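Local structure of arylmalonate decarboxylase (3IXL) at residues V55-H58 against A59-L62; A87-T90 against V91-E95; V162-A165 against T166-L170; I197-V200 against E201-G205; R26-P29 against D30-F33. The protein catalyses the decarboxylation of 2-aryl-2-methylmalonates to 2-arylpropionates with release of carbon dioxide. The protein carries 2 engineered substitutions. All coordinates share one frame; numbering follows the deposited sequence.

Contact 1: residues V55-H58 against A59-L62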
loop_
_atom_site.group_PDB
_atom_site.type_symbol
_atom_site.label_atom_id
_atom_site.label_comp_id
_atom_site.label_asym_id
_atom_site.label_seq_id
_atom_site.Cartn_x
_atom_site.Cartn_y
_atom_site.Cartn_z
ATOM N N VAL A 55 -5.720 -6.722 -14.438
ATOM C CA VAL A 55 -5.348 -7.226 -13.122
ATOM C C VAL A 55 -5.616 -8.725 -12.978
ATOM O O VAL A 55 -4.746 -9.472 -12.534
ATOM C CB VAL A 55 -6.009 -6.408 -11.994
ATOM C CG1 VAL A 55 -5.860 -7.121 -10.640
ATOM C CG2 VAL A 55 -5.387 -5.014 -11.943
ATOM N N VAL A 56 -6.799 -9.167 -13.386
ATOM C CA VAL A 56 -7.154 -10.582 -13.257
ATOM C C VAL A 56 -6.191 -11.498 -14.036
ATOM O O VAL A 56 -5.790 -12.554 -13.545
ATOM C CB VAL A 56 -8.626 -10.819 -13.673
ATOM C CG1 VAL A 56 -8.918 -12.297 -13.885
ATOM C CG2 VAL A 56 -9.551 -10.251 -12.607
ATOM N N ASP A 57 -5.789 -11.071 -15.229
ATOM C CA ASP A 57 -4.860 -11.857 -16.038
ATOM C C ASP A 57 -3.489 -11.950 -15.385
ATOM O O ASP A 57 -2.839 -12.991 -15.445
ATOM C CB ASP A 57 -4.747 -11.293 -17.455
ATOM C CG ASP A 57 -6.048 -11.421 -18.236
ATOM O OD1 ASP A 57 -6.741 -12.459 -18.114
ATOM O OD2 ASP A 57 -6.391 -10.466 -18.958
ATOM N N HIS A 58 -3.053 -10.862 -14.745
ATOM C CA HIS A 58 -1.780 -10.881 -14.025
ATOM C C HIS A 58 -1.858 -11.792 -12.799
ATOM O O HIS A 58 -0.906 -12.505 -12.489
ATOM C CB HIS A 58 -1.341 -9.467 -13.634
ATOM C CG HIS A 58 -0.773 -8.688 -14.775
ATOM N ND1 HIS A 58 0.553 -8.773 -15.143
ATOM C CD2 HIS A 58 -1.352 -7.829 -15.647
ATOM C CE1 HIS A 58 0.769 -7.990 -16.184
ATOM N NE2 HIS A 58 -0.370 -7.407 -16.511
ATOM N N ALA A 59 -3.007 -11.782 -12.119
ATOM C CA ALA A 59 -3.236 -12.713 -11.009
ATOM C C ALA A 59 -3.090 -14.178 -11.464
ATOM O O ALA A 59 -2.444 -14.982 -10.791
ATOM C CB ALA A 59 -4.603 -12.461 -10.364
ATOM N N ARG A 60 -3.699 -14.504 -12.603
ATOM C CA ARG A 60 -3.623 -15.842 -13.176
ATOM C C ARG A 60 -2.182 -16.219 -13.535
ATOM O O ARG A 60 -1.768 -17.361 -13.298
ATOM C CB ARG A 60 -4.507 -15.946 -14.414
ATOM C CG ARG A 60 -6.010 -15.929 -14.159
ATOM C CD ARG A 60 -6.748 -16.106 -15.492
ATOM N NE ARG A 60 -8.204 -16.055 -15.374
ATOM C CZ ARG A 60 -8.980 -17.107 -15.119
ATOM N NH1 ARG A 60 -8.448 -18.313 -14.938
ATOM N NH2 ARG A 60 -10.295 -16.952 -15.037
ATOM N N ARG A 61 -1.418 -15.271 -14.092
ATOM C CA ARG A 61 -0.010 -15.547 -14.399
ATOM C C ARG A 61 0.743 -15.932 -13.134
ATOM O O ARG A 61 1.468 -16.928 -13.099
ATOM C CB ARG A 61 0.696 -14.363 -15.072
ATOM C CG ARG A 61 2.161 -14.699 -15.365
ATOM C CD ARG A 61 3.020 -13.502 -15.651
ATOM N NE ARG A 61 4.436 -13.886 -15.660
ATOM C CZ ARG A 61 5.448 -13.048 -15.446
ATOM N NH1 ARG A 61 5.208 -11.764 -15.190
ATOM N NH2 ARG A 61 6.704 -13.493 -15.468
ATOM N N LEU A 62 0.564 -15.138 -12.082
ATOM C CA LEU A 62 1.234 -15.424 -10.815
ATOM C C LEU A 62 0.822 -16.776 -10.220
ATOM O O LEU A 62 1.652 -17.492 -9.652
ATOM C CB LEU A 62 1.004 -14.277 -9.816
ATOM C CG LEU A 62 1.658 -12.948 -10.227
ATOM C CD1 LEU A 62 0.995 -11.790 -9.500
ATOM C CD2 LEU A 62 3.163 -12.950 -9.981
#
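Val-56 and Arg-60 lie side by side one turn apart on helix 55-64, an amphipathic alpha-helix packed against the parallel sheet that contains strands 8-13 and 33-37. The Arg-60 side chain sets out across the backbone of the preceding turn. Its CB rests 3.5 Å from Asp-57 O, and CG drops to 3.4 Å from Val-56 O, because CG stands anti to the carbonyl carbon (chi1 -71°) and is thereby turned back toward the earlier residues. From CG to NE the chain runs extended, so CD passes Val-56 O more loosely and NE arrives beside the CG1 methyl of Val-56, 4.1 Å away and oblique to the guanidinium. Asp-57 OD1 stays 4.8 Å from Arg-60 NE, too far for a salt bridge, although the opposite charges may still attract weakly. Beneath the side chains, four i to i+4 backbone bonds bind the two turns, from Ala-59 N, Arg-60 N, Arg-61 N and Leu-62 N. On the sheet side, Val-55, His-58, Ala-59 and Leu-62 all touch Ile-12, while His-58 ND1 and Arg-61 NH1 both bond to the hydroxyl of Ser-36. Leu-62 bends back over its own i-4 carbonyl in the manner of Arg-60: its CG lies 3.4 Å from His-58 O, the oxygen that its own N binds at 3.0 Å.

Contact 2: residues A87-T90 against V91-E95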
loop_
_atom_site.group_PDB
_atom_site.type_symbol
_atom_site.label_atom_id
_atom_site.label_comp_id
_atom_site.label_asym_id
_atom_site.label_seq_id
_atom_site.Cartn_x
_atom_site.Cartn_y
_atom_site.Cartn_z
ATOM N N ALA A 87 -13.375 -4.599 -2.939
ATOM C CA ALA A 87 -13.828 -5.932 -2.540
ATOM C C ALA A 87 -14.134 -6.814 -3.759
ATOM O O ALA A 87 -13.747 -7.986 -3.784
ATOM C CB ALA A 87 -15.055 -5.819 -1.636
ATOM N N ALA A 88 -14.814 -6.250 -4.762
ATOM C CA ALA A 88 -15.217 -7.015 -5.947
ATOM C C ALA A 88 -14.016 -7.449 -6.776
ATOM O O ALA A 88 -13.980 -8.561 -7.312
ATOM C CB ALA A 88 -16.189 -6.219 -6.800
ATOM N N LEU A 89 -13.034 -6.562 -6.885
ATOM C CA LEU A 89 -11.804 -6.886 -7.594
ATOM C C LEU A 89 -11.064 -8.025 -6.894
ATOM O O LEU A 89 -10.562 -8.937 -7.560
ATOM C CB LEU A 89 -10.909 -5.647 -7.717
ATOM C CG LEU A 89 -9.602 -5.851 -8.483
ATOM C CD1 LEU A 89 -9.867 -6.293 -9.913
ATOM C CD2 LEU A 89 -8.786 -4.565 -8.463
ATOM N N THR A 90 -11.008 -7.981 -5.565
ATOM C CA THR A 90 -10.385 -9.055 -4.793
ATOM C C THR A 90 -11.061 -10.395 -5.065
ATOM O O THR A 90 -10.385 -11.403 -5.286
ATOM C CB THR A 90 -10.411 -8.749 -3.289
ATOM O OG1 THR A 90 -9.783 -7.477 -3.061
ATOM C CG2 THR A 90 -9.659 -9.829 -2.502
ATOM N N VAL A 91 -12.393 -10.395 -5.057
ATOM C CA VAL A 91 -13.163 -11.608 -5.308
ATOM C C VAL A 91 -12.909 -12.131 -6.718
ATOM O O VAL A 91 -12.765 -13.344 -6.907
ATOM C CB VAL A 91 -14.678 -11.378 -5.064
ATOM C CG1 VAL A 91 -15.508 -12.543 -5.624
ATOM C CG2 VAL A 91 -14.942 -11.203 -3.589
ATOM N N ALA A 92 -12.852 -11.231 -7.699
ATOM C CA ALA A 92 -12.570 -11.624 -9.083
ATOM C C ALA A 92 -11.198 -12.272 -9.210
ATOM O O ALA A 92 -11.040 -13.273 -9.907
ATOM C CB ALA A 92 -12.696 -10.442 -10.028
ATOM N N MET A 93 -10.198 -11.693 -8.542
ATOM C CA MET A 93 -8.854 -12.277 -8.511
ATOM C C MET A 93 -8.882 -13.669 -7.894
ATOM O O MET A 93 -8.271 -14.600 -8.414
ATOM C CB MET A 93 -7.894 -11.381 -7.724
ATOM C CG MET A 93 -7.618 -10.040 -8.378
ATOM S SD MET A 93 -6.858 -8.844 -7.241
ATOM C CE MET A 93 -5.273 -9.604 -6.976
ATOM N N ARG A 94 -9.600 -13.814 -6.788
ATOM C CA ARG A 94 -9.675 -15.101 -6.108
ATOM C C ARG A 94 -10.364 -16.154 -6.981
ATOM O O ARG A 94 -9.899 -17.291 -7.077
ATOM C CB ARG A 94 -10.372 -14.965 -4.752
ATOM C CG ARG A 94 -10.388 -16.260 -3.983
ATOM C CD ARG A 94 -9.990 -16.101 -2.529
ATOM N NE ARG A 94 -11.095 -15.730 -1.660
ATOM C CZ ARG A 94 -11.556 -16.468 -0.647
ATOM N NH1 ARG A 94 -11.022 -17.645 -0.344
ATOM N NH2 ARG A 94 -12.567 -16.018 0.067
ATOM N N GLU A 95 -11.460 -15.774 -7.631
ATOM C CA GLU A 95 -12.187 -16.722 -8.486
ATOM C C GLU A 95 -11.372 -17.122 -9.715
ATOM O O GLU A 95 -11.536 -18.229 -10.236
ATOM C CB GLU A 95 -13.579 -16.180 -8.856
ATOM C CG GLU A 95 -14.534 -16.123 -7.653
ATOM C CD GLU A 95 -15.983 -15.747 -8.004
ATOM O OE1 GLU A 95 -16.366 -15.847 -9.187
ATOM O OE2 GLU A 95 -16.742 -15.375 -7.078
#
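Met-93 holds CG anti to the carbonyl carbon (chi1 -67°), which lays that atom over Leu-89 O in the preceding turn, while Leu-89 has its own CG standing opposite its N (chi1 -178°). The two side chains meet where Leu-89 CG lies 4.2 Å from Met-93 SD, a loose apolar contact between buried residues one turn apart. On its way there the methionine passes close over the backbone: CG is 3.2 Å from Leu-89 O and SD is 3.7 Å from that same oxygen. The carbonyl also accepts the Met-93 amide at 2.9 Å, so one oxygen has a backbone donor and the thioether chain gathered round it. A bend at chi3 then carries the terminal methyl away from Leu-89.

The rest of the contact is regular alpha-helix, with the carbonyls of Ala-87, Ala-88 and Thr-90 bonded to the amides of Val-91, Ala-92 and Arg-94. Val-91 repeats the backward approach in a shorter form, its CG2 methyl sitting 3.4 Å from Ala-87 O. The Thr-90 hydroxyl is turned toward the helix start and bonds to the carbonyl of Asn-86.

The exposed and buried residues divide the helix into an outer and an inner face. On the inner face, Leu-89 touches Leu-72 and Met-93 touches Val-70, both of strand 67-72, while Met-93 and Thr-90 also reach Cys-101 and Thr-103 of strand 101-103. Ala-92 and Met-93 meet Val-56 and Val-55 of the neighbouring helix 55-64.

Contact 3: residues V162-A165 against T166-L170; sequences VDTA and TLVDL
The Thr-166 hydroxyl donates to Asp-163 OD2 in a short bond of 2.6 Å, meeting the oxygen on its syn side, 25° out of the carboxylate plane. The other carboxylate oxygen, OD1, accepts the backbone amide of Thr-166 at 3.0 Å, with the donor standing 49° above the plane. Both oxygens are thus held by one residue, through its backbone and its side chain, and the carboxylate is fixed in rotation. Asp-163 CG lies between its own backbone N and carbonyl carbon (chi1 67°), which swings the acid over the first turn of the helix. Asp-163 is accordingly the N-cap of helix 164-176, its side chain accepting from the Thr-166 amide in the first turn, a capping bond. The negative charge at this end of the helix would probably also be stabilised by the helix dipole. Regular alpha-helical bonding takes over at once, Leu-167 N binding Asp-163 O at 3.2 Å in the carbonyl plane, and Val-168 N following with Thr-164 O. Just ahead of the cap, Val-162 reaches forward with its CG1 methyl onto the first turn, where it touches Thr-166 CG2 at 3.7 Å and Leu-167 CD2 at 3.8 Å. Val-162 packs as well on Leu-151 and Ile-153 of nearby loops. On another side of the helix Val-168 and Thr-164 touch Ala-196 of helix 196-204, and farther along Asp-169 forms a salt bridge with Arg-173.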
loop_
_atom_site.group_PDB
_atom_site.type_symbol
_atom_site.label_atom_id
_atom_site.label_comp_id
_atom_site.label_asym_id
_atom_site.label_seq_id
_atom_site.Cartn_x
_atom_site.Cartn_y
_atom_site.Cartn_z
ATOM N N VAL A 162 11.528 10.726 -4.351
ATOM C CA VAL A 162 11.278 11.538 -3.165
ATOM C C VAL A 162 12.123 10.989 -2.006
ATOM O O VAL A 162 12.073 9.792 -1.700
ATOM C CB VAL A 162 9.778 11.542 -2.795
ATOM C CG1 VAL A 162 9.509 12.408 -1.572
ATOM C CG2 VAL A 162 8.932 12.055 -3.971
ATOM N N ASP A 163 12.883 11.873 -1.365
ATOM C CA ASP A 163 13.802 11.479 -0.297
ATOM C C ASP A 163 13.125 11.312 1.063
ATOM O O ASP A 163 12.033 11.834 1.314
ATOM C CB ASP A 163 14.895 12.532 -0.173
ATOM C CG ASP A 163 14.351 13.843 0.320
ATOM O OD1 ASP A 163 14.489 14.134 1.524
ATOM O OD2 ASP A 163 13.730 14.554 -0.497
ATOM N N THR A 164 13.826 10.623 1.957
ATOM C CA THR A 164 13.317 10.326 3.285
ATOM C C THR A 164 12.905 11.561 4.070
ATOM O O THR A 164 11.842 11.584 4.684
ATOM C CB THR A 164 14.358 9.519 4.084
ATOM O OG1 THR A 164 14.599 8.281 3.408
ATOM C CG2 THR A 164 13.910 9.265 5.530
ATOM N N ALA A 165 13.756 12.586 4.075
ATOM C CA ALA A 165 13.462 13.771 4.884
ATOM C C ALA A 165 12.217 14.523 4.410
ATOM O O ALA A 165 11.467 15.063 5.220
ATOM C CB ALA A 165 14.672 14.700 4.934
ATOM N N THR A 166 12.001 14.537 3.096
ATOM C CA THR A 166 10.789 15.120 2.537
ATOM C C THR A 166 9.558 14.352 3.027
ATOM O O THR A 166 8.536 14.946 3.359
ATOM C CB THR A 166 10.849 15.118 0.999
ATOM O OG1 THR A 166 11.902 15.998 0.573
ATOM C CG2 THR A 166 9.523 15.578 0.379
ATOM N N LEU A 167 9.667 13.027 3.079
ATOM C CA LEU A 167 8.545 12.209 3.534
ATOM C C LEU A 167 8.282 12.365 5.034
ATOM O O LEU A 167 7.127 12.416 5.464
ATOM C CB LEU A 167 8.784 10.735 3.184
ATOM C CG LEU A 167 8.834 10.431 1.687
ATOM C CD1 LEU A 167 9.343 9.028 1.438
ATOM C CD2 LEU A 167 7.452 10.654 1.050
ATOM N N VAL A 168 9.348 12.466 5.828
ATOM C CA VAL A 168 9.179 12.720 7.257
ATOM C C VAL A 168 8.442 14.049 7.464
ATOM O O VAL A 168 7.503 14.145 8.254
ATOM C CB VAL A 168 10.540 12.743 8.015
ATOM C CG1 VAL A 168 10.370 13.273 9.452
ATOM C CG2 VAL A 168 11.178 11.353 8.017
ATOM N N ASP A 169 8.892 15.076 6.753
ATOM C CA ASP A 169 8.279 16.393 6.858
ATOM C C ASP A 169 6.814 16.392 6.403
ATOM O O ASP A 169 5.968 17.050 7.015
ATOM C CB ASP A 169 9.077 17.401 6.044
ATOM C CG ASP A 169 8.423 18.749 6.011
ATOM O OD1 ASP A 169 8.449 19.433 7.056
ATOM O OD2 ASP A 169 7.873 19.107 4.947
ATOM N N LEU A 170 6.514 15.660 5.329
ATOM C CA LEU A 170 5.135 15.545 4.851
ATOM C C LEU A 170 4.210 14.959 5.922
ATOM O O LEU A 170 3.103 15.453 6.145
ATOM C CB LEU A 170 5.107 14.664 3.608
ATOM C CG LEU A 170 3.771 14.542 2.873
ATOM C CD1 LEU A 170 3.395 15.852 2.177
ATOM C CD2 LEU A 170 3.847 13.395 1.860
#

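Contact 4: residues I197-V200 against E201-G205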
loop_
_atom_site.group_PDB
_atom_site.type_symbol
_atom_site.label_atom_id
_atom_site.label_comp_id
_atom_site.label_asym_id
_atom_site.label_seq_id
_atom_site.Cartn_x
_atom_site.Cartn_y
_atom_site.Cartn_z
ATOM N N ILE A 197 9.449 6.052 8.247
ATOM C CA ILE A 197 8.461 5.561 9.213
ATOM C C ILE A 197 8.936 5.612 10.678
ATOM O O ILE A 197 8.266 6.234 11.501
ATOM C CB ILE A 197 7.942 4.141 8.853
ATOM C CG1 ILE A 197 7.223 4.156 7.499
ATOM C CG2 ILE A 197 7.012 3.606 9.954
ATOM C CD1 ILE A 197 7.088 2.757 6.892
ATOM N N PRO A 198 10.074 4.962 11.015
ATOM C CA PRO A 198 10.470 5.008 12.431
ATOM C C PRO A 198 10.770 6.418 12.926
ATOM O O PRO A 198 10.585 6.695 14.104
ATOM C CB PRO A 198 11.734 4.132 12.485
ATOM C CG PRO A 198 12.246 4.098 11.081
ATOM C CD PRO A 198 11.011 4.154 10.209
ATOM N N GLU A 199 11.230 7.295 12.043
ATOM C CA GLU A 199 11.537 8.667 12.448
ATOM C C GLU A 199 10.255 9.434 12.770
ATOM O O GLU A 199 10.173 10.139 13.779
ATOM C CB GLU A 199 12.344 9.361 11.353
ATOM C CG GLU A 199 12.685 10.838 11.596
ATOM C CD GLU A 199 13.544 11.107 12.821
ATOM O OE1 GLU A 199 13.685 12.298 13.157
ATOM O OE2 GLU A 199 14.073 10.161 13.444
ATOM N N VAL A 200 9.232 9.285 11.934
ATOM C CA VAL A 200 7.948 9.920 12.210
ATOM C C VAL A 200 7.334 9.393 13.503
ATOM O O VAL A 200 6.859 10.179 14.329
ATOM C CB VAL A 200 6.944 9.727 11.049
ATOM C CG1 VAL A 200 5.592 10.308 11.398
ATOM C CG2 VAL A 200 7.459 10.379 9.774
ATOM N N GLU A 201 7.347 8.073 13.682
ATOM C CA GLU A 201 6.786 7.468 14.897
ATOM C C GLU A 201 7.523 7.932 16.159
ATOM O O GLU A 201 6.885 8.201 17.184
ATOM C CB GLU A 201 6.765 5.937 14.787
ATOM C CG GLU A 201 5.747 5.443 13.745
ATOM C CD GLU A 201 5.580 3.935 13.692
ATOM O OE1 GLU A 201 6.441 3.201 14.226
ATOM O OE2 GLU A 201 4.577 3.495 13.088
ATOM N N ARG A 202 8.852 8.038 16.067
ATOM C CA ARG A 202 9.690 8.534 17.167
ATOM C C ARG A 202 9.303 9.967 17.536
ATOM O O ARG A 202 9.113 10.294 18.716
ATOM C CB ARG A 202 11.167 8.494 16.755
ATOM C CG ARG A 202 12.149 8.959 17.839
ATOM C CD ARG A 202 13.552 9.215 17.250
ATOM N NE ARG A 202 13.643 10.414 16.414
ATOM C CZ ARG A 202 13.792 11.650 16.879
ATOM N NH1 ARG A 202 13.852 11.870 18.185
ATOM N NH2 ARG A 202 13.872 12.669 16.034
ATOM N N ARG A 203 9.207 10.823 16.530
ATOM C CA ARG A 203 8.965 12.247 16.769
ATOM C C ARG A 203 7.556 12.564 17.241
ATOM O O ARG A 203 7.366 13.456 18.074
ATOM C CB ARG A 203 9.286 13.059 15.519
ATOM C CG ARG A 203 10.771 13.170 15.224
ATOM C CD ARG A 203 11.031 14.039 14.009
ATOM N NE ARG A 203 10.368 15.339 14.103
ATOM C CZ ARG A 203 10.359 16.252 13.133
ATOM N NH1 ARG A 203 10.985 16.019 11.984
ATOM N NH2 ARG A 203 9.722 17.403 13.314
ATOM N N LEU A 204 6.565 11.841 16.722
ATOM C CA LEU A 204 5.176 12.178 16.991
ATOM C C LEU A 204 4.485 11.303 18.021
ATOM O O LEU A 204 3.488 11.722 18.613
ATOM C CB LEU A 204 4.367 12.195 15.691
ATOM C CG LEU A 204 4.876 13.121 14.586
ATOM C CD1 LEU A 204 3.980 13.043 13.366
ATOM C CD2 LEU A 204 4.972 14.563 15.091
ATOM N N GLY A 205 4.979 10.082 18.215
ATOM C CA GLY A 205 4.376 9.160 19.174
ATOM C C GLY A 205 3.050 8.581 18.711
ATOM O O GLY A 205 2.246 8.111 19.523
HETATM O O HOH W 1 13.256 14.423 11.546
#
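Glu-199 lies alongside Arg-202, its carboxylate set against the edge of the guanidinium in a side-on, two-nitrogen salt bridge on helix 196-204, the crossover helix of a beta-alpha-beta unit between strands 183-187 and 208-210. Arg-202 NH2 reaches Glu-199 OE1 at 2.9 Å in an almost straight bond, 177° at the hydrogen, and NE reaches OE2 at 3.0 Å. Both oxygens sit close to the guanidinium plane, yet the two flat groups are turned 35° against each other; OE1 is met on its syn side and OE2 from above the carboxylate plane. The bend of the glutamate at chi2 (62°) brings its carboxylate round to the arginine, whose own chain folds at chi3 to present this edge.

The same carboxylate also serves Arg-203. Glu-199 OE1 is 3.3 Å from the Arg-203 CD methylene but 4.6 Å from NE, beyond a direct salt bridge.

Elsewhere on the helix Glu-201 runs beside Ile-197, and its carboxylate bonds to the backbone amides of Val-208 and Arg-235. Val-200 faces inward on Val-208 and Ile-184, with its CG1 methyl 3.7 Å from Leu-204 CD1. The chain leaves the helix at Gly-205, which has positive phi and whose N still bonds to Glu-201 O. Between the side chains of Glu-199 and Arg-203 sits water 1, which donates to Glu-199 OE1 at 2.7 Å and accepts from Arg-203 NH1 at 2.8 Å.

Contact 5: residues R26-P29 against D30-F33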
loop_
_atom_site.group_PDB
_atom_site.type_symbol
_atom_site.label_atom_id
_atom_site.label_comp_id
_atom_site.label_asym_id
_atom_site.label_seq_id
_atom_site.Cartn_x
_atom_site.Cartn_y
_atom_site.Cartn_z
ATOM N N ARG A 26 14.292 -5.765 2.202
ATOM C CA ARG A 26 14.665 -5.189 3.482
ATOM C C ARG A 26 13.770 -5.701 4.612
ATOM O O ARG A 26 14.250 -6.117 5.661
ATOM C CB ARG A 26 14.619 -3.666 3.369
ATOM C CG ARG A 26 15.711 -3.110 2.440
ATOM C CD ARG A 26 15.514 -1.637 2.096
ATOM N NE ARG A 26 15.792 -0.770 3.235
ATOM C CZ ARG A 26 15.519 0.534 3.278
ATOM N NH1 ARG A 26 14.934 1.137 2.244
ATOM N NH2 ARG A 26 15.819 1.233 4.366
ATOM N N LEU A 27 12.466 -5.721 4.371
ATOM C CA LEU A 27 11.517 -6.172 5.386
ATOM C C LEU A 27 11.585 -7.669 5.649
ATOM O O LEU A 27 11.589 -8.112 6.801
ATOM C CB LEU A 27 10.088 -5.820 4.971
ATOM C CG LEU A 27 9.716 -4.342 4.940
ATOM C CD1 LEU A 27 8.387 -4.166 4.221
ATOM C CD2 LEU A 27 9.642 -3.805 6.349
ATOM N N TYR A 28 11.604 -8.436 4.562
ATOM C CA TYR A 28 11.502 -9.887 4.613
ATOM C C TYR A 28 12.575 -10.504 3.725
ATOM O O TYR A 28 12.252 -11.121 2.708
ATOM C CB TYR A 28 10.108 -10.324 4.142
ATOM C CG TYR A 28 8.963 -9.825 5.005
ATOM C CD1 TYR A 28 8.184 -8.747 4.598
ATOM C CD2 TYR A 28 8.646 -10.454 6.213
ATOM C CE1 TYR A 28 7.123 -8.289 5.375
ATOM C CE2 TYR A 28 7.591 -10.009 7.002
ATOM C CZ TYR A 28 6.824 -8.932 6.571
ATOM O OH TYR A 28 5.775 -8.460 7.336
ATOM N N PRO A 29 13.860 -10.357 4.112
ATOM C CA PRO A 29 14.953 -10.782 3.236
ATOM C C PRO A 29 14.955 -12.271 2.929
ATOM O O PRO A 29 15.508 -12.672 1.903
ATOM C CB PRO A 29 16.218 -10.426 4.028
ATOM C CG PRO A 29 15.777 -10.206 5.414
ATOM C CD PRO A 29 14.356 -9.754 5.364
ATOM N N ASP A 30 14.335 -13.074 3.787
ATOM C CA ASP A 30 14.342 -14.526 3.578
ATOM C C ASP A 30 13.046 -15.090 2.994
ATOM O O ASP A 30 12.848 -16.303 2.958
ATOM C CB ASP A 30 14.784 -15.236 4.851
ATOM C CG ASP A 30 16.212 -14.857 5.261
ATOM O OD1 ASP A 30 17.009 -14.423 4.387
ATOM O OD2 ASP A 30 16.536 -14.997 6.454
ATOM N N LEU A 31 12.176 -14.205 2.506
ATOM C CA LEU A 31 10.960 -14.629 1.817
ATOM C C LEU A 31 11.060 -14.384 0.314
ATOM O O LEU A 31 11.599 -13.359 -0.102
ATOM C CB LEU A 31 9.732 -13.910 2.379
ATOM C CG LEU A 31 9.361 -14.167 3.835
ATOM C CD1 LEU A 31 7.997 -13.546 4.094
ATOM C CD2 LEU A 31 9.336 -15.648 4.187
ATOM N N PRO A 32 10.569 -15.337 -0.503
ATOM C CA PRO A 32 10.541 -15.157 -1.958
ATOM C C PRO A 32 9.306 -14.395 -2.440
ATOM O O PRO A 32 8.165 -14.730 -2.084
ATOM C CB PRO A 32 10.514 -16.590 -2.483
ATOM C CG PRO A 32 9.772 -17.357 -1.411
ATOM C CD PRO A 32 10.077 -16.669 -0.099
ATOM N N PHE A 33 9.547 -13.379 -3.249
ATOM C CA PHE A 33 8.480 -12.615 -3.883
ATOM C C PHE A 33 8.652 -12.668 -5.384
ATOM O O PHE A 33 9.778 -12.615 -5.873
ATOM C CB PHE A 33 8.522 -11.152 -3.427
ATOM C CG PHE A 33 8.288 -10.974 -1.961
ATOM C CD1 PHE A 33 9.368 -10.891 -1.078
ATOM C CD2 PHE A 33 6.999 -10.893 -1.441
ATOM C CE1 PHE A 33 9.167 -10.741 0.289
ATOM C CE2 PHE A 33 6.791 -10.740 -0.067
ATOM C CZ PHE A 33 7.871 -10.672 0.797
HETATM O O HOH W 2 12.731 -10.827 0.036
#
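Tyr-28 and Leu-31 pack side by side, pointing the same way, and form the close part of this type I beta turn, whereas at its corner Pro-29 is partly exposed and Asp-30 exposed. The leucine CD1 methyl comes to 3.8 Å from Tyr-28 CD2, oblique to the ring, and also leans on Tyr-28 CB. Both residues hold CG anti to the carbonyl carbon (chi1 -62° in Tyr-28, -64° in Leu-31), and on this turn the two chains run alongside each other. Phe-33 adds its ring from beyond the turn, with CE1 4.0 Å from Tyr-28 CB. The turn is closed by Leu-31 N bonding to Tyr-28 O at 3.1 Å, the donor lying well above the carbonyl plane. That oxygen also has water 2 at 2.7 Å, and the water lies near the plane of the Phe-33 ring, at its edge. At the corner Asp-30 keeps to its neighbour, OD1 3.3 Å from Pro-29 C. The turn links helix 23-27 to strand 33-37: Tyr-28 and Leu-31 rest on Val-220 of helix 211-222, and Phe-33 stacks edge-to-face with Phe-216 of that helix while touching Ile-9 and Met-11 of strand 8-13.

How the contacts relate
Along the chain the order is contact 5, then contacts 1, 2, 3 and 4. Contacts 1 and 2, with centres about 11 Å apart, lie on helices 55-64 and 83-97, which pack together through Val-55 and Met-93 against the sheet of strands 33-37, 8-13, 67-72 and 101-103. Contacts 3 and 4, about 12 Å apart between centres, join helices 164-176 and 196-204 through Val-168 beside the second four-stranded parallel sheet. Between the two pairs, centres lie about 33 to 37 Å apart, on opposite sides of the chain's centre, consistent with the two similar alpha/beta halves of the Asp/Glu racemase clan. Contact 5 leads into edge strand 33-37, its nearest atoms about 7 Å from contacts 1, 3 and 4.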